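Local atomic coordinates of pseudoperoxidase (Leishmania major, PDB entry 5VIA), a protein that binds heme b in a peroxidase-family fold with protein side chains on both axial positions of its iron, and is named a pseudoperoxidase. Residues Leu155-Val161 / Thr182-Tyr188; Ser173-Arg179 / Arg235-Val239. All coordinates share one frame; numbering follows the deposited sequence.

Interaction 1 of 2, residues Leu155-Val161 / Thr182-Tyr188. With HEM (protoporphyrin IX containing Fe), chain B.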
# COMPACT_ATOMS: atom_id res chain seq x y z
N LEU A 155 6.58 -1.76 5.93
CA LEU A 155 5.67 -1.29 4.90
C LEU A 155 4.27 -1.85 5.12
O LEU A 155 3.28 -1.25 4.72
CB LEU A 155 6.20 -1.72 3.53
CG LEU A 155 5.94 -0.90 2.27
CD1 LEU A 155 5.97 0.64 2.49
CD2 LEU A 155 7.00 -1.32 1.25
N LEU A 156 4.20 -3.02 5.75
CA LEU A 156 2.89 -3.69 5.91
C LEU A 156 1.96 -3.00 6.90
O LEU A 156 0.76 -3.31 6.95
CB LEU A 156 3.07 -5.18 6.19
CG LEU A 156 3.49 -5.99 4.96
CD1 LEU A 156 3.80 -7.41 5.33
CD2 LEU A 156 2.40 -5.98 3.89
N ALA A 157 2.47 -2.03 7.67
CA ALA A 157 1.60 -1.25 8.56
C ALA A 157 0.63 -0.38 7.79
O ALA A 157 -0.26 0.23 8.41
CB ALA A 157 2.41 -0.41 9.50
N CYS A 158 0.78 -0.29 6.46
CA CYS A 158 -0.27 0.35 5.66
C CYS A 158 -1.58 -0.41 5.80
O CYS A 158 -2.64 0.13 5.52
CB CYS A 158 0.11 0.44 4.18
SG CYS A 158 1.45 1.62 3.84
N HIS A 159 -1.51 -1.67 6.22
CA HIS A 159 -2.73 -2.46 6.47
C HIS A 159 -3.48 -2.02 7.74
O HIS A 159 -4.56 -2.55 8.05
CB HIS A 159 -2.39 -3.94 6.55
CG HIS A 159 -2.18 -4.56 5.21
ND1 HIS A 159 -1.75 -5.87 5.05
CD2 HIS A 159 -2.35 -4.07 3.96
CE1 HIS A 159 -1.68 -6.15 3.77
NE2 HIS A 159 -2.03 -5.08 3.09
N SER A 160 -2.91 -1.06 8.46
CA SER A 160 -3.60 -0.54 9.63
C SER A 160 -4.68 0.47 9.21
O SER A 160 -5.49 0.88 10.04
CB SER A 160 -2.61 0.10 10.59
OG SER A 160 -2.06 1.26 10.00
N VAL A 161 -4.71 0.85 7.93
CA VAL A 161 -5.77 1.72 7.41
C VAL A 161 -6.49 1.06 6.23
O VAL A 161 -6.05 0.02 5.73
CB VAL A 161 -5.22 3.09 6.93
CG1 VAL A 161 -4.63 3.88 8.10
CG2 VAL A 161 -4.18 2.90 5.84
N THR A 182 -6.14 5.54 11.06
CA THR A 182 -4.83 5.92 11.63
C THR A 182 -3.73 4.97 11.18
O THR A 182 -3.77 3.76 11.49
CB THR A 182 -4.88 5.97 13.17
OG1 THR A 182 -5.94 6.85 13.59
CG2 THR A 182 -3.59 6.51 13.73
N LEU A 183 -2.75 5.48 10.44
CA LEU A 183 -1.67 4.63 9.96
C LEU A 183 -0.55 4.63 10.99
O LEU A 183 0.30 5.52 11.02
CB LEU A 183 -1.16 5.09 8.59
CG LEU A 183 -0.48 4.05 7.68
CD1 LEU A 183 -0.14 4.63 6.31
CD2 LEU A 183 0.78 3.46 8.32
N ASN A 184 -0.57 3.62 11.85
CA ASN A 184 0.48 3.45 12.85
C ASN A 184 0.84 1.98 13.03
O ASN A 184 0.49 1.15 12.20
CB ASN A 184 0.08 4.09 14.18
CG ASN A 184 -1.14 3.45 14.80
OD1 ASN A 184 -1.57 2.36 14.40
ND2 ASN A 184 -1.73 4.13 15.78
N ASN A 185 1.53 1.66 14.12
CA ASN A 185 2.04 0.31 14.34
C ASN A 185 1.02 -0.63 14.99
O ASN A 185 1.38 -1.69 15.50
CB ASN A 185 3.31 0.35 15.19
CG ASN A 185 3.06 0.91 16.57
OD1 ASN A 185 2.13 1.69 16.77
ND2 ASN A 185 3.88 0.51 17.54
N ARG A 186 -0.26 -0.25 14.96
CA ARG A 186 -1.28 -1.09 15.58
C ARG A 186 -1.40 -2.43 14.85
O ARG A 186 -1.73 -3.44 15.45
CB ARG A 186 -2.63 -0.36 15.61
CG ARG A 186 -3.61 -0.97 16.61
CD ARG A 186 -4.85 -0.09 16.84
NE ARG A 186 -5.93 -0.90 17.40
CZ ARG A 186 -6.73 -1.66 16.66
NH1 ARG A 186 -6.58 -1.70 15.34
NH2 ARG A 186 -7.67 -2.39 17.24
N TYR A 187 -1.11 -2.41 13.55
CA TYR A 187 -1.09 -3.62 12.72
C TYR A 187 -0.32 -4.76 13.40
O TYR A 187 -0.82 -5.89 13.52
CB TYR A 187 -0.47 -3.27 11.36
CG TYR A 187 -0.11 -4.45 10.49
CD1 TYR A 187 -1.09 -5.12 9.74
CD2 TYR A 187 1.20 -4.90 10.39
CE1 TYR A 187 -0.75 -6.21 8.93
CE2 TYR A 187 1.54 -5.98 9.59
CZ TYR A 187 0.56 -6.63 8.86
OH TYR A 187 0.91 -7.71 8.07
N TYR A 188 0.90 -4.47 13.84
CA TYR A 188 1.74 -5.47 14.49
C TYR A 188 1.15 -5.97 15.80
O TYR A 188 1.20 -7.16 16.11
CB TYR A 188 3.14 -4.89 14.73
CG TYR A 188 3.67 -4.24 13.49
CD1 TYR A 188 4.06 -5.01 12.40
CD2 TYR A 188 3.73 -2.86 13.38
CE1 TYR A 188 4.52 -4.42 11.25
CE2 TYR A 188 4.20 -2.25 12.23
CZ TYR A 188 4.59 -3.04 11.16
OH TYR A 188 5.04 -2.46 10.01
CHA HEM B . -5.56 -3.41 1.09
CHB HEM B . -3.34 -7.74 0.91
CHC HEM B . 0.87 -5.39 0.36
CHD HEM B . -1.27 -1.11 1.29
C1A HEM B . -5.31 -4.76 1.01
C2A HEM B . -6.34 -5.77 0.89
C3A HEM B . -5.74 -6.96 0.83
C4A HEM B . -4.30 -6.75 0.92
CMA HEM B . -6.45 -8.32 0.70
CAA HEM B . -7.85 -5.49 0.79
CBA HEM B . -8.04 -5.00 -0.66
CGA HEM B . -9.48 -4.65 -0.99
O1A HEM B . -10.34 -5.56 -0.92
O2A HEM B . -9.75 -3.48 -1.34
C1B HEM B . -1.99 -7.51 0.72
C2B HEM B . -0.95 -8.50 0.59
C3B HEM B . 0.22 -7.86 0.41
C4B HEM B . -0.04 -6.43 0.47
CMB HEM B . -1.17 -10.02 0.61
CAB HEM B . 1.58 -8.60 0.23
CBB HEM B . 2.60 -8.06 -0.44
C1C HEM B . 0.67 -4.03 0.57
C2C HEM B . 1.70 -2.99 0.56
C3C HEM B . 1.09 -1.80 0.82
C4C HEM B . -0.33 -2.07 1.00
CMC HEM B . 3.21 -3.26 0.28
CAC HEM B . 1.62 -0.35 0.91
CBC HEM B . 2.87 0.00 0.59
C1D HEM B . -2.63 -1.32 1.35
C2D HEM B . -3.62 -0.30 1.63
C3D HEM B . -4.96 -1.02 1.57
C4D HEM B . -4.64 -2.40 1.26
CMD HEM B . -3.38 1.19 1.93
CAD HEM B . -6.37 -0.40 1.78
CBD HEM B . -6.79 0.10 0.39
CGD HEM B . -8.17 0.71 0.41
O1D HEM B . -8.73 0.98 -0.69
O2D HEM B . -8.70 0.92 1.53
NA HEM B . -4.07 -5.39 1.04
NB HEM B . -1.41 -6.26 0.65
NC HEM B . -0.56 -3.43 0.85
ND HEM B . -3.26 -2.54 1.14
FE HEM B . -2.35 -4.43 0.86
O HOH W 1 -6.37 2.77 11.80

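Interaction 2 of 2, residues Ser173-Arg179 / Arg235-Val239. With HEM (protoporphyrin IX containing Fe), chain B.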
# COMPACT_ATOMS: atom_id res chain seq x y z
N SER A 173 -17.15 -4.49 4.13
CA SER A 173 -17.39 -4.42 5.58
C SER A 173 -16.39 -5.24 6.39
O SER A 173 -16.75 -5.95 7.32
CB SER A 173 -18.81 -4.85 5.95
OG SER A 173 -19.77 -4.08 5.26
N ALA A 174 -15.13 -5.15 6.00
CA ALA A 174 -14.06 -5.82 6.72
C ALA A 174 -12.82 -4.95 6.58
O ALA A 174 -12.71 -4.19 5.62
CB ALA A 174 -13.80 -7.19 6.13
N THR A 175 -11.91 -5.05 7.55
CA THR A 175 -10.64 -4.33 7.51
C THR A 175 -9.59 -5.32 7.98
O THR A 175 -9.95 -6.43 8.36
CB THR A 175 -10.67 -3.10 8.42
OG1 THR A 175 -10.95 -3.51 9.77
CG2 THR A 175 -11.76 -2.14 7.97
N HIS A 176 -8.32 -4.96 7.93
CA HIS A 176 -7.28 -5.84 8.45
C HIS A 176 -7.26 -5.88 9.98
O HIS A 176 -7.02 -6.94 10.58
CB HIS A 176 -5.90 -5.42 7.95
CG HIS A 176 -5.62 -5.81 6.53
ND1 HIS A 176 -5.66 -4.92 5.48
CD2 HIS A 176 -5.28 -7.01 5.99
CE1 HIS A 176 -5.35 -5.54 4.36
NE2 HIS A 176 -5.12 -6.81 4.64
N THR A 177 -7.48 -4.73 10.62
CA THR A 177 -7.24 -4.60 12.06
C THR A 177 -8.42 -4.04 12.85
O THR A 177 -8.31 -3.83 14.06
CB THR A 177 -6.01 -3.70 12.36
OG1 THR A 177 -6.34 -2.33 12.08
CG2 THR A 177 -4.83 -4.13 11.52
N GLY A 178 -9.54 -3.78 12.18
CA GLY A 178 -10.71 -3.30 12.89
C GLY A 178 -10.84 -1.79 12.87
O GLY A 178 -11.83 -1.23 13.36
N ARG A 179 -9.83 -1.13 12.31
CA ARG A 179 -9.83 0.33 12.20
C ARG A 179 -9.37 0.76 10.82
O ARG A 179 -8.75 -0.02 10.08
CB ARG A 179 -8.96 0.98 13.28
CG ARG A 179 -9.45 0.73 14.68
CD ARG A 179 -8.79 1.66 15.68
NE ARG A 179 -9.18 1.33 17.05
CZ ARG A 179 -8.46 1.63 18.13
NH1 ARG A 179 -7.30 2.28 18.01
NH2 ARG A 179 -8.88 1.28 19.34
N ARG A 235 -16.57 -6.66 14.79
CA ARG A 235 -15.99 -6.19 13.54
C ARG A 235 -15.25 -7.36 12.88
O ARG A 235 -14.50 -8.08 13.55
CB ARG A 235 -14.99 -5.06 13.81
CG ARG A 235 -15.56 -3.89 14.61
CD ARG A 235 -16.09 -2.80 13.70
NE ARG A 235 -15.00 -2.07 13.05
CZ ARG A 235 -15.00 -0.75 12.84
NH1 ARG A 235 -16.05 -0.03 13.24
NH2 ARG A 235 -13.97 -0.16 12.25
N GLN A 236 -15.44 -7.54 11.58
CA GLN A 236 -14.77 -8.62 10.88
C GLN A 236 -13.40 -8.13 10.46
O GLN A 236 -13.28 -7.10 9.78
CB GLN A 236 -15.60 -9.06 9.66
CG GLN A 236 -14.93 -10.11 8.76
CD GLN A 236 -15.80 -10.50 7.58
OE1 GLN A 236 -16.58 -9.69 7.07
NE2 GLN A 236 -15.69 -11.76 7.16
N CYS A 237 -12.36 -8.84 10.90
CA CYS A 237 -10.99 -8.47 10.60
C CYS A 237 -10.35 -9.59 9.79
O CYS A 237 -10.42 -10.76 10.17
CB CYS A 237 -10.21 -8.22 11.89
SG CYS A 237 -10.98 -6.98 12.94
N VAL A 238 -9.74 -9.22 8.67
CA VAL A 238 -9.36 -10.18 7.64
C VAL A 238 -7.90 -9.97 7.25
O VAL A 238 -7.47 -8.83 7.05
CB VAL A 238 -10.26 -10.03 6.39
CG1 VAL A 238 -9.88 -11.03 5.33
CG2 VAL A 238 -11.75 -10.21 6.78
N VAL A 239 -7.13 -11.05 7.18
CA VAL A 239 -5.70 -10.99 6.83
C VAL A 239 -5.34 -12.20 5.97
O VAL A 239 -5.87 -13.29 6.19
CB VAL A 239 -4.80 -10.98 8.10
CG1 VAL A 239 -3.33 -10.89 7.73
CG2 VAL A 239 -5.17 -9.83 9.03
CHA HEM B . -5.56 -3.41 1.09
CHB HEM B . -3.34 -7.74 0.91
CHC HEM B . 0.87 -5.39 0.36
CHD HEM B . -1.27 -1.11 1.29
C1A HEM B . -5.31 -4.76 1.01
C2A HEM B . -6.34 -5.77 0.89
C3A HEM B . -5.74 -6.96 0.83
C4A HEM B . -4.30 -6.75 0.92
CMA HEM B . -6.45 -8.32 0.70
CAA HEM B . -7.85 -5.49 0.79
CBA HEM B . -8.04 -5.00 -0.66
CGA HEM B . -9.48 -4.65 -0.99
O1A HEM B . -10.34 -5.56 -0.92
O2A HEM B . -9.75 -3.48 -1.34
C1B HEM B . -1.99 -7.51 0.72
C2B HEM B . -0.95 -8.50 0.59
C3B HEM B . 0.22 -7.86 0.41
C4B HEM B . -0.04 -6.43 0.47
CMB HEM B . -1.17 -10.02 0.61
CAB HEM B . 1.58 -8.60 0.23
CBB HEM B . 2.60 -8.06 -0.44
C1C HEM B . 0.67 -4.03 0.57
C2C HEM B . 1.70 -2.99 0.56
C3C HEM B . 1.09 -1.80 0.82
C4C HEM B . -0.33 -2.07 1.00
CMC HEM B . 3.21 -3.26 0.28
CAC HEM B . 1.62 -0.35 0.91
CBC HEM B . 2.87 0.00 0.59
C1D HEM B . -2.63 -1.32 1.35
C2D HEM B . -3.62 -0.30 1.63
C3D HEM B . -4.96 -1.02 1.57
C4D HEM B . -4.64 -2.40 1.26
CMD HEM B . -3.38 1.19 1.93
CAD HEM B . -6.37 -0.40 1.78
CBD HEM B . -6.79 0.10 0.39
CGD HEM B . -8.17 0.71 0.41
O1D HEM B . -8.73 0.98 -0.69
O2D HEM B . -8.70 0.92 1.53
NA HEM B . -4.07 -5.39 1.04
NB HEM B . -1.41 -6.26 0.65
NC HEM B . -0.56 -3.43 0.85
ND HEM B . -3.26 -2.54 1.14
FE HEM B . -2.35 -4.43 0.86
O HOH W 2 -17.37 -5.81 9.97
O HOH W 3 -13.30 -4.46 10.47

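Interaction 1 of 2, residues Leu155-Val161 / Thr182-Tyr188
Ser160 and Tyr187 bring their CA atoms within 5.0 Å where the short 3-10 turn 157-160 meets the loop that runs through Leu183 and Asn184 into helix 186-194. A water ties the two backbones further along, donating to Ser160 O and accepting from Thr182 N. Ser160 OG sits between its own backbone N and carbonyl carbon (chi1 68°), folded back onto Ala157 O at 2.6 Å and nearly in line with that C=O; Ala157 O also takes Ser160 N. The same hydroxyl receives a weak, bent bond from Asn184 N to Ser160 OG, 3.3 Å long. Beside it, Leu183 CD2 lies 3.4 Å from Ala157 O, and Val161 CG1 packs on Leu183 CB at 3.7 Å. The Tyr187 ring lies across the turn, one face centred over Leu156 O, which stands 3.6 Å from the ring plane. With CG anti to the backbone N (chi1 168°), that ring runs alongside His159, whose CB is 3.6 Å from Tyr187 CD1; the two ring planes are inclined at 70°. Tyr188 OH, hydrogen-bonded to Val153 O, touches Ala157 CB. His159 NE2 binds the heme iron (FE) at 2.3 Å, with Cys60 as the second axial ligand. Both His159 ND1 and Tyr187 OH are hydrogen-bonded to Glu243 OE1, so one carboxylate oxygen fixes the rotation of the imidazole and anchors the phenol beside it. The arrangement resembles the proximal side of family peroxidases, where a carboxylate behind the axial histidine holds its ND1.

Interaction 2 of 2, residues Ser173-Arg179 / Arg235-Val239
His176 reaches from loop 173-179 across Val238 to the heme. Its CB leaves the backbone away from the strand, but CG, anti to the carbonyl carbon (chi1 -77°), brings the ring back to Val238. CB lies 3.9 Å from Val238 O, CG comes closer to the same oxygen, and CD2 is 3.0 Å from Val238 O. CD2 also meets Val239 CG2. At the far end His176 CE1 approaches HEM C1A at 3.4 Å and His176 NE2 lies 3.8 Å from HEM C4A, so the ring turns its edge to the porphyrin; His159 stacks on it. Behind the histidine the backbones pair in parallel at a single bridge, Thr175 with Cys237. Val238 N donates to Thr175 O at 2.8 Å, in the carbonyl plane, and Thr175 N gives Gln236 O a weak bond of 3.3 Å. A water links Gln236 O to Thr175 OG1, which also accepts Gly178 N at 2.8 Å in an ST motif. The bent Arg235 chain lays NH2 2.6 Å from Gly178 O, a weak bond by its angle of 117°, while Cys237 SG packs against the glycine backbone. The loop is pinned to the outer edge of strand 235-240, whose other edge pairs with strand 219-224. Val238 O and His176 O are buried without a modelled hydrogen-bond partner; CA and CD2 of His176 meet Val238 O, so packing and stacking place the ring.

Interactions 1 and 2 have centres 12 Å apart and alternate along the chain: 155-161, 173-179, 182-188, then 235-239. The first three lie in the long loop after helix 149-155, the third running into helix 186-194, and only the last lies on the small antiparallel sheet. They touch directly: Arg186 NH1 reaches Thr177 O at 3.0 Å, probably a hydrogen bond, and His159 O packs 3.2 Å from His176 CB. Phe190 and Leu191 of helix 186-194 also meet strand 235-240. Both contacts border the heme: the long loop carrying the axial His159 packs on the start of helix 186-194 through interaction 1 and pairs with the sheet edge through interaction 2.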